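Side-chain contacts in nucleoporin nup120 (Schizosaccharomyces pombe, PDB 4GQ2), which serves as a structural constituent of the nuclear pore complex, whose components can also dock transiently associated nuclear transport factors: residues 337-342 against 373-378; 365-370 against 521-526; 308-313 against 345-350. One frame throughout, in Å; residues are numbered along the deposited sequence.

Contact 1 (337-342 against 373-378); sequences LPDDEF and NTVIQK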
loop_
_atom_site.group_PDB
_atom_site.type_symbol
_atom_site.label_atom_id
_atom_site.label_comp_id
_atom_site.label_asym_id
_atom_site.label_seq_id
_atom_site.Cartn_x
_atom_site.Cartn_y
_atom_site.Cartn_z
ATOM N N LEU A 337 -23.802 30.499 -4.736
ATOM C CA LEU A 337 -23.320 30.808 -3.396
ATOM C C LEU A 337 -22.256 29.798 -2.937
ATOM O O LEU A 337 -22.503 28.588 -2.954
ATOM C CB LEU A 337 -24.491 30.862 -2.399
ATOM C CG LEU A 337 -25.389 29.630 -2.181
ATOM C CD1 LEU A 337 -25.930 29.594 -0.758
ATOM C CD2 LEU A 337 -26.525 29.544 -3.197
ATOM N N PRO A 338 -21.043 30.280 -2.591
ATOM C CA PRO A 338 -20.206 29.461 -1.726
ATOM C C PRO A 338 -20.832 29.358 -0.337
ATOM O O PRO A 338 -21.599 30.233 0.061
ATOM C CB PRO A 338 -18.887 30.234 -1.687
ATOM C CG PRO A 338 -18.818 30.870 -3.032
ATOM C CD PRO A 338 -20.239 31.299 -3.297
ATOM N N ASP A 339 -20.489 28.294 0.379
ATOM C CA ASP A 339 -21.200 27.850 1.585
ATOM C C ASP A 339 -21.523 28.901 2.662
ATOM O O ASP A 339 -22.618 29.470 2.660
ATOM C CB ASP A 339 -20.452 26.667 2.197
ATOM C CG ASP A 339 -18.957 26.830 2.103
ATOM O OD1 ASP A 339 -18.398 27.623 2.891
ATOM O OD2 ASP A 339 -18.348 26.182 1.227
ATOM N N ASP A 340 -20.587 29.148 3.577
ATOM C CA ASP A 340 -20.877 29.940 4.779
ATOM C C ASP A 340 -20.482 31.415 4.668
ATOM O O ASP A 340 -19.448 31.833 5.191
ATOM C CB ASP A 340 -20.243 29.294 6.018
ATOM C CG ASP A 340 -21.047 28.115 6.541
ATOM O OD1 ASP A 340 -22.273 28.264 6.742
ATOM O OD2 ASP A 340 -20.453 27.039 6.767
ATOM N N GLU A 341 -21.334 32.200 4.013
ATOM C CA GLU A 341 -21.035 33.609 3.730
ATOM C C GLU A 341 -21.227 34.580 4.908
ATOM O O GLU A 341 -21.984 35.555 4.829
ATOM C CB GLU A 341 -21.775 34.071 2.475
ATOM C CG GLU A 341 -21.283 33.392 1.205
ATOM C CD GLU A 341 -22.391 33.141 0.196
ATOM O OE1 GLU A 341 -23.576 33.111 0.592
ATOM O OE2 GLU A 341 -22.077 32.952 -0.997
ATOM N N PHE A 342 -20.551 34.274 6.010
ATOM C CA PHE A 342 -20.194 35.267 7.022
ATOM C C PHE A 342 -18.682 35.180 7.266
ATOM O O PHE A 342 -18.118 35.939 8.060
ATOM C CB PHE A 342 -21.016 35.130 8.316
ATOM C CG PHE A 342 -21.503 33.737 8.600
ATOM C CD1 PHE A 342 -20.681 32.807 9.233
ATOM C CD2 PHE A 342 -22.798 33.359 8.255
ATOM C CE1 PHE A 342 -21.135 31.524 9.502
ATOM C CE2 PHE A 342 -23.258 32.078 8.521
ATOM C CZ PHE A 342 -22.426 31.159 9.146
ATOM N N ASN A 373 -9.190 26.889 2.725
ATOM C CA ASN A 373 -10.382 26.260 2.164
ATOM C C ASN A 373 -10.532 26.604 0.693
ATOM O O ASN A 373 -10.079 27.662 0.256
ATOM C CB ASN A 373 -11.635 26.706 2.928
ATOM C CG ASN A 373 -11.751 26.060 4.295
ATOM O OD1 ASN A 373 -11.846 26.751 5.306
ATOM N ND2 ASN A 373 -11.748 24.729 4.333
ATOM N N THR A 374 -11.197 25.728 -0.060
ATOM C CA THR A 374 -11.270 25.858 -1.513
ATOM C C THR A 374 -12.586 25.322 -2.093
ATOM O O THR A 374 -13.057 24.254 -1.699
ATOM C CB THR A 374 -10.092 25.104 -2.174
ATOM O OG1 THR A 374 -8.854 25.526 -1.586
ATOM C CG2 THR A 374 -10.047 25.360 -3.671
ATOM N N VAL A 375 -13.170 26.068 -3.032
ATOM C CA VAL A 375 -14.307 25.576 -3.818
ATOM C C VAL A 375 -14.051 25.743 -5.311
ATOM O O VAL A 375 -13.583 26.787 -5.762
ATOM C CB VAL A 375 -15.647 26.259 -3.443
ATOM C CG1 VAL A 375 -16.782 25.731 -4.318
ATOM C CG2 VAL A 375 -15.986 26.026 -1.976
ATOM N N ILE A 376 -14.351 24.698 -6.072
ATOM C CA ILE A 376 -14.275 24.765 -7.525
ATOM C C ILE A 376 -15.684 24.713 -8.110
ATOM O O ILE A 376 -16.505 23.882 -7.703
ATOM C CB ILE A 376 -13.364 23.656 -8.116
ATOM C CG1 ILE A 376 -11.885 24.032 -7.986
ATOM C CG2 ILE A 376 -13.640 23.447 -9.595
ATOM C CD1 ILE A 376 -11.301 23.844 -6.604
ATOM N N GLN A 377 -15.953 25.614 -9.053
ATOM C CA GLN A 377 -17.233 25.651 -9.756
ATOM C C GLN A 377 -17.045 25.541 -11.261
ATOM O O GLN A 377 -16.117 26.133 -11.822
ATOM C CB GLN A 377 -17.964 26.963 -9.472
ATOM C CG GLN A 377 -18.312 27.242 -8.019
ATOM C CD GLN A 377 -18.948 28.611 -7.840
ATOM O OE1 GLN A 377 -18.794 29.495 -8.688
ATOM N NE2 GLN A 377 -19.665 28.795 -6.736
ATOM N N LYS A 378 -17.932 24.788 -11.908
ATOM C CA LYS A 378 -18.045 24.783 -13.365
ATOM C C LYS A 378 -19.370 25.407 -13.795
ATOM O O LYS A 378 -20.397 25.226 -13.131
ATOM C CB LYS A 378 -17.964 23.362 -13.915
ATOM C CG LYS A 378 -16.561 22.833 -14.122
ATOM C CD LYS A 378 -16.599 21.449 -14.756
ATOM C CE LYS A 378 -15.194 20.932 -15.029
ATOM N NZ LYS A 378 -15.183 19.521 -15.505
#
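Pro338 brings its ring up to the amide end of Gln377, with CD of Pro338 4.3 Å from NE2 of Gln377, a loose van der Waals meeting. The amide has polar partners of its own, both weakly bonded: NE2 donates to the carbonyl of Ser336, just ahead of the loop segment, and OE1 accepts from the indole NH of Trp368 on the neighbouring strand 361-370. Segment 337-342 belongs to the long connection between strands 324-328 and 346-354 of the beta-propeller domain, and it lies against side chains of strand 373-382 that project from one face of the sheet. At Asp339 the carboxylate comes alongside Val375, OD2 lying 4.0 Å from CG2, and the two side chains run past one another in opposite directions. With chi1 at 179°, CG1 of Val375 points away from the backbone N, and CG2, lying beside that N, is the methyl that meets the carboxylate. Trp345 packs against Pro338, Asp339 and Val375 alike. The other oxygen of Asp339, OD1, accepts a hydrogen bond from N of Asp340, 2.8 Å away, on the anti side and 21° out of the carboxylate plane. Beyond it, Glu341 forms the centre of an inverse gamma turn.

Contact 2 (365-370 against 521-526); sequences IIAWKS and LSINFD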
loop_
_atom_site.group_PDB
_atom_site.type_symbol
_atom_site.label_atom_id
_atom_site.label_comp_id
_atom_site.label_asym_id
_atom_site.label_seq_id
_atom_site.Cartn_x
_atom_site.Cartn_y
_atom_site.Cartn_z
ATOM N N ILE A 365 -14.503 27.447 -15.675
ATOM C CA ILE A 365 -14.100 26.826 -14.410
ATOM C C ILE A 365 -13.543 27.910 -13.490
ATOM O O ILE A 365 -12.697 28.708 -13.899
ATOM C CB ILE A 365 -13.053 25.703 -14.621
ATOM C CG1 ILE A 365 -13.552 24.692 -15.660
ATOM C CG2 ILE A 365 -12.752 24.987 -13.307
ATOM C CD1 ILE A 365 -12.447 23.976 -16.407
ATOM N N ILE A 366 -14.029 27.933 -12.256
ATOM C CA ILE A 366 -13.674 28.969 -11.295
ATOM C C ILE A 366 -13.200 28.338 -9.992
ATOM O O ILE A 366 -13.838 27.416 -9.487
ATOM C CB ILE A 366 -14.888 29.868 -10.970
ATOM C CG1 ILE A 366 -15.680 30.215 -12.240
ATOM C CG2 ILE A 366 -14.443 31.121 -10.234
ATOM C CD1 ILE A 366 -17.040 30.832 -11.974
ATOM N N ALA A 367 -12.097 28.857 -9.449
ATOM C CA ALA A 367 -11.565 28.428 -8.148
ATOM C C ALA A 367 -11.716 29.519 -7.090
ATOM O O ALA A 367 -11.291 30.663 -7.291
ATOM C CB ALA A 367 -10.100 28.018 -8.269
ATOM N N TRP A 368 -12.308 29.145 -5.959
ATOM C CA TRP A 368 -12.540 30.059 -4.849
ATOM C C TRP A 368 -11.700 29.706 -3.667
ATOM O O TRP A 368 -11.472 28.531 -3.381
ATOM C CB TRP A 368 -14.018 30.071 -4.468
ATOM C CG TRP A 368 -14.876 30.578 -5.594
ATOM C CD1 TRP A 368 -15.575 29.828 -6.533
ATOM C CD2 TRP A 368 -15.113 31.979 -5.971
ATOM N NE1 TRP A 368 -16.225 30.644 -7.426
ATOM C CE2 TRP A 368 -15.992 31.944 -7.146
ATOM C CE3 TRP A 368 -14.713 33.214 -5.460
ATOM C CZ2 TRP A 368 -16.434 33.105 -7.772
ATOM C CZ3 TRP A 368 -15.163 34.379 -6.099
ATOM C CH2 TRP A 368 -16.005 34.323 -7.227
ATOM N N LYS A 369 -11.258 30.734 -2.955
ATOM C CA LYS A 369 -10.286 30.598 -1.881
ATOM C C LYS A 369 -10.813 31.244 -0.608
ATOM O O LYS A 369 -11.455 32.295 -0.655
ATOM C CB LYS A 369 -8.978 31.271 -2.315
ATOM C CG LYS A 369 -7.858 31.316 -1.288
ATOM C CD LYS A 369 -6.645 32.028 -1.874
ATOM C CE LYS A 369 -5.382 31.722 -1.081
ATOM N NZ LYS A 369 -4.162 31.737 -1.947
ATOM N N SER A 370 -10.552 30.593 0.523
ATOM C CA SER A 370 -10.817 31.167 1.833
ATOM C C SER A 370 -9.810 30.599 2.816
ATOM O O SER A 370 -10.036 29.540 3.412
ATOM C CB SER A 370 -12.244 30.864 2.293
ATOM O OG SER A 370 -12.554 31.591 3.469
ATOM N N LEU A 521 -3.768 27.883 -5.515
ATOM C CA LEU A 521 -2.882 28.907 -6.076
ATOM C C LEU A 521 -3.248 29.256 -7.505
ATOM O O LEU A 521 -3.261 30.429 -7.877
ATOM C CB LEU A 521 -1.409 28.483 -6.010
ATOM C CG LEU A 521 -0.806 28.136 -4.647
ATOM C CD1 LEU A 521 0.603 27.578 -4.823
ATOM C CD2 LEU A 521 -0.791 29.334 -3.711
ATOM N N SER A 522 -3.528 28.235 -8.310
ATOM C CA SER A 522 -3.923 28.443 -9.687
ATOM C C SER A 522 -4.641 27.221 -10.219
ATOM O O SER A 522 -4.650 26.174 -9.568
ATOM C CB SER A 522 -2.703 28.728 -10.556
ATOM O OG SER A 522 -1.992 27.532 -10.820
ATOM N N ILE A 523 -5.248 27.380 -11.399
ATOM C CA ILE A 523 -5.804 26.276 -12.176
ATOM C C ILE A 523 -5.414 26.438 -13.655
ATOM O O ILE A 523 -5.202 27.561 -14.128
ATOM C CB ILE A 523 -7.343 26.132 -12.011
ATOM C CG1 ILE A 523 -8.098 27.325 -12.617
ATOM C CG2 ILE A 523 -7.729 25.922 -10.547
ATOM C CD1 ILE A 523 -9.567 27.041 -12.875
ATOM N N ASN A 524 -5.287 25.321 -14.370
ATOM C CA ASN A 524 -4.930 25.347 -15.788
ATOM C C ASN A 524 -5.662 24.275 -16.558
ATOM O O ASN A 524 -5.577 23.093 -16.213
ATOM C CB ASN A 524 -3.432 25.122 -16.002
ATOM C CG ASN A 524 -2.574 26.174 -15.347
ATOM O OD1 ASN A 524 -2.050 25.962 -14.251
ATOM N ND2 ASN A 524 -2.411 27.317 -16.017
ATOM N N PHE A 525 -6.370 24.688 -17.606
ATOM C CA PHE A 525 -6.958 23.745 -18.541
ATOM C C PHE A 525 -5.861 23.305 -19.491
ATOM O O PHE A 525 -5.115 24.130 -20.016
ATOM C CB PHE A 525 -8.122 24.374 -19.312
ATOM C CG PHE A 525 -8.785 23.436 -20.286
ATOM C CD1 PHE A 525 -9.696 22.476 -19.843
ATOM C CD2 PHE A 525 -8.510 23.516 -21.648
ATOM C CE1 PHE A 525 -10.313 21.611 -20.737
ATOM C CE2 PHE A 525 -9.121 22.651 -22.547
ATOM C CZ PHE A 525 -10.022 21.698 -22.090
ATOM N N ASP A 526 -5.743 21.997 -19.671
ATOM C CA ASP A 526 -4.811 21.436 -20.622
ATOM C C ASP A 526 -5.643 20.941 -21.792
ATOM O O ASP A 526 -6.436 20.007 -21.635
ATOM C CB ASP A 526 -4.017 20.291 -19.988
ATOM C CG ASP A 526 -2.981 19.693 -20.930
ATOM O OD1 ASP A 526 -2.771 20.225 -22.037
ATOM O OD2 ASP A 526 -2.361 18.678 -20.553
#
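Within the beta-propeller domain, two distant strands of one mixed sheet face each other through an apolar layer, centred on Ile523. Strands 365-370 and 521-525 run antiparallel, at 169°, but their axes approach no closer than 8.0 Å, a spacing at which side chains rather than backbones meet. Ile523 reaches across with two methyls, one for each of two residues on the facing strand. The side chains of Ile523 and Ile365 cross at a slant, with CD1 of Ile523 3.8 Å from CG2 of Ile365. The same CD1 also packs against the carbonyl O of Ile365 at 3.7 Å. The other methyl of Ile523, CG2, meets CB of Ala367 at 3.9 Å. This two-pronged reach follows from chi1 of 67°, which sets CG1 between the backbone N and the carbonyl carbon while CG2 stays beside the backbone N. Farther along, the extended side chain of Lys369 passes Leu521, and its NZ comes to 4.5 Å from CD2 of Leu521, a marginal contact. The ammonium group is held instead by a salt bridge to Glu519 and a hydrogen bond to the carbonyl of Ile520, both just ahead of segment 521-526. A classic beta bulge, with Leu521 and Ser522 both facing Asn535, offsets the pairing of strand 520-525 with strand 532-536. Strand 346-354 lies beside 361-370 and joins the segments further: the side-chain OD2 of Asp349 accepts N-H of Ile523, and OE1 of Gln351 that of Phe525, while strand 373-382 flanks 361-370 at its other edge.

Contact 3 (308-313 against 345-350); sequences GSFSIY and WMLSDF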
loop_
_atom_site.group_PDB
_atom_site.type_symbol
_atom_site.label_atom_id
_atom_site.label_comp_id
_atom_site.label_asym_id
_atom_site.label_seq_id
_atom_site.Cartn_x
_atom_site.Cartn_y
_atom_site.Cartn_z
ATOM N N GLY A 308 -19.259 38.673 -7.191
ATOM C CA GLY A 308 -19.009 39.249 -8.508
ATOM C C GLY A 308 -19.784 38.624 -9.652
ATOM O O GLY A 308 -20.800 37.962 -9.445
ATOM N N SER A 309 -19.294 38.854 -10.867
ATOM C CA SER A 309 -19.907 38.335 -12.083
ATOM C C SER A 309 -18.848 38.256 -13.171
ATOM O O SER A 309 -17.733 38.740 -12.989
ATOM C CB SER A 309 -21.073 39.226 -12.532
ATOM O OG SER A 309 -20.661 40.571 -12.716
ATOM N N PHE A 310 -19.196 37.646 -14.299
ATOM C CA PHE A 310 -18.235 37.428 -15.372
ATOM C C PHE A 310 -18.769 37.879 -16.729
ATOM O O PHE A 310 -19.964 37.769 -17.000
ATOM C CB PHE A 310 -17.845 35.950 -15.444
ATOM C CG PHE A 310 -17.036 35.468 -14.269
ATOM C CD1 PHE A 310 -17.662 34.971 -13.130
ATOM C CD2 PHE A 310 -15.645 35.488 -14.312
ATOM C CE1 PHE A 310 -16.919 34.520 -12.052
ATOM C CE2 PHE A 310 -14.894 35.035 -13.239
ATOM C CZ PHE A 310 -15.533 34.549 -12.108
ATOM N N SER A 311 -17.871 38.376 -17.575
ATOM C CA SER A 311 -18.211 38.760 -18.942
ATOM C C SER A 311 -17.420 37.950 -19.962
ATOM O O SER A 311 -16.301 37.521 -19.689
ATOM C CB SER A 311 -17.950 40.251 -19.162
ATOM O OG SER A 311 -18.928 41.041 -18.517
ATOM N N ILE A 312 -18.015 37.738 -21.133
ATOM C CA ILE A 312 -17.302 37.166 -22.274
ATOM C C ILE A 312 -17.306 38.162 -23.437
ATOM O O ILE A 312 -18.315 38.816 -23.701
ATOM C CB ILE A 312 -17.880 35.793 -22.699
ATOM C CG1 ILE A 312 -17.564 34.729 -21.635
ATOM C CG2 ILE A 312 -17.333 35.366 -24.060
ATOM C CD1 ILE A 312 -18.161 33.356 -21.897
ATOM N N TYR A 313 -16.165 38.281 -24.111
ATOM C CA TYR A 313 -16.010 39.166 -25.255
ATOM C C TYR A 313 -15.450 38.403 -26.446
ATOM O O TYR A 313 -14.603 37.524 -26.285
ATOM C CB TYR A 313 -15.059 40.316 -24.922
ATOM C CG TYR A 313 -15.571 41.300 -23.895
ATOM C CD1 TYR A 313 -15.494 41.015 -22.534
ATOM C CD2 TYR A 313 -16.110 42.530 -24.281
ATOM C CE1 TYR A 313 -15.954 41.914 -21.588
ATOM C CE2 TYR A 313 -16.568 43.442 -23.337
ATOM C CZ TYR A 313 -16.486 43.124 -21.992
ATOM O OH TYR A 313 -16.937 44.005 -21.036
ATOM N N TRP A 345 -14.907 34.883 0.893
ATOM C CA TRP A 345 -14.386 34.057 -0.193
ATOM C C TRP A 345 -13.796 34.935 -1.263
ATOM O O TRP A 345 -14.410 35.928 -1.671
ATOM C CB TRP A 345 -15.490 33.210 -0.810
ATOM C CG TRP A 345 -15.887 31.975 -0.036
ATOM C CD1 TRP A 345 -16.969 31.827 0.827
ATOM C CD2 TRP A 345 -15.239 30.653 -0.060
ATOM N NE1 TRP A 345 -17.026 30.554 1.331
ATOM C CE2 TRP A 345 -16.020 29.798 0.843
ATOM C CE3 TRP A 345 -14.128 30.114 -0.706
ATOM C CZ2 TRP A 345 -15.684 28.467 1.072
ATOM C CZ3 TRP A 345 -13.801 28.770 -0.467
ATOM C CH2 TRP A 345 -14.557 27.970 0.403
ATOM N N MET A 346 -12.605 34.573 -1.735
ATOM C CA MET A 346 -11.922 35.325 -2.789
ATOM C C MET A 346 -11.713 34.484 -4.038
ATOM O O MET A 346 -11.464 33.281 -3.961
ATOM C CB MET A 346 -10.564 35.843 -2.309
ATOM C CG MET A 346 -10.633 36.980 -1.305
ATOM S SD MET A 346 -9.025 37.760 -1.063
ATOM C CE MET A 346 -9.310 38.646 0.469
ATOM N N LEU A 347 -11.809 35.134 -5.189
ATOM C CA LEU A 347 -11.454 34.507 -6.446
ATOM C C LEU A 347 -9.963 34.210 -6.436
ATOM O O LEU A 347 -9.150 35.094 -6.163
ATOM C CB LEU A 347 -11.798 35.422 -7.628
ATOM C CG LEU A 347 -11.521 34.849 -9.015
ATOM C CD1 LEU A 347 -12.332 33.581 -9.209
ATOM C CD2 LEU A 347 -11.843 35.853 -10.109
ATOM N N SER A 348 -9.614 32.960 -6.719
ATOM C CA SER A 348 -8.217 32.577 -6.860
ATOM C C SER A 348 -7.801 32.583 -8.329
ATOM O O SER A 348 -6.742 33.106 -8.674
ATOM C CB SER A 348 -7.969 31.199 -6.241
ATOM O OG SER A 348 -6.744 30.648 -6.699
ATOM N N ASP A 349 -8.640 32.006 -9.188
ATOM C CA ASP A 349 -8.296 31.830 -10.589
ATOM C C ASP A 349 -9.518 31.318 -11.338
ATOM O O ASP A 349 -10.505 30.911 -10.719
ATOM C CB ASP A 349 -7.139 30.829 -10.719
ATOM C CG ASP A 349 -6.386 30.956 -12.032
ATOM O OD1 ASP A 349 -6.781 31.766 -12.900
ATOM O OD2 ASP A 349 -5.383 30.232 -12.198
ATOM N N PHE A 350 -9.454 31.338 -12.669
ATOM C CA PHE A 350 -10.523 30.781 -13.497
ATOM C C PHE A 350 -10.031 30.486 -14.913
ATOM O O PHE A 350 -9.030 31.050 -15.358
ATOM C CB PHE A 350 -11.781 31.681 -13.487
ATOM C CG PHE A 350 -11.575 33.047 -14.092
ATOM C CD1 PHE A 350 -10.932 34.051 -13.382
ATOM C CD2 PHE A 350 -12.051 33.333 -15.367
ATOM C CE1 PHE A 350 -10.746 35.308 -13.938
ATOM C CE2 PHE A 350 -11.870 34.589 -15.930
ATOM C CZ PHE A 350 -11.218 35.579 -15.212
#
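Aromatic packing dominates the meeting of Phe310 with Phe350, an edge-to-face pair whose centroids lie 5.2 Å apart with the ring planes at 65°. Phe310 supplies the edge: its CE2 sits over the centre of the Phe350 ring, 3.8 Å above the plane. CE2 of Phe310 lies 3.9 Å from CD2 of Phe350, the nearest carbon of that ring. A chi1 of 64° directs the Phe350 ring toward strand 309-317, and the second torsion turns its face to Phe310. Phe310 also meets the ring of Tyr301. Were Phe350 replaced by an alanine, the edge of Phe310 would probably lose the face it rests on, and a gap would be likely to open between the two strands. A smaller aliphatic contact adds to the pair, CZ of Phe310 meeting CD2 of Leu347 at 4.4 Å, and Ile366 touches Phe310 as well. No polar bond joins the two segments; within 345-350, N of Phe350 lies 2.7 Å from OD1 of Asp349, in a bent bond (138° at the hydrogen) that comes from above the carboxylate plane. It accompanies a classic beta bulge in which Ser348 and Asp349 both face Ala367. The two strands belong to different sheets of the propeller, and the chemistry implies that hydrophobic burial and an edge-to-face aromatic contact, rather than polar links, hold these segments together.

The three contacts lie close together in the beta-propeller domain. The centres of contact 1 and contact 2 are about 12 Å apart. Contact 3 has its centre about 13 Å from that of contact 1. The centres of contact 2 and contact 3 are about 10 Å apart. All reach one mixed sheet, in which strands 346-354, 361-370 and 373-382 are successive neighbours. Along the chain, contact 3 closes before contact 2 opens, whereas contact 1 interleaves with both. Backbone pairing carries one contact into the next: Trp368 N lies 2.7 Å from Val375 O, and Lys369 N 2.7 Å from Met346 O. A connecting loop, the sheet's far edge strand 520-525 and the adjoining four-stranded sheet are thereby joined around one part of the propeller.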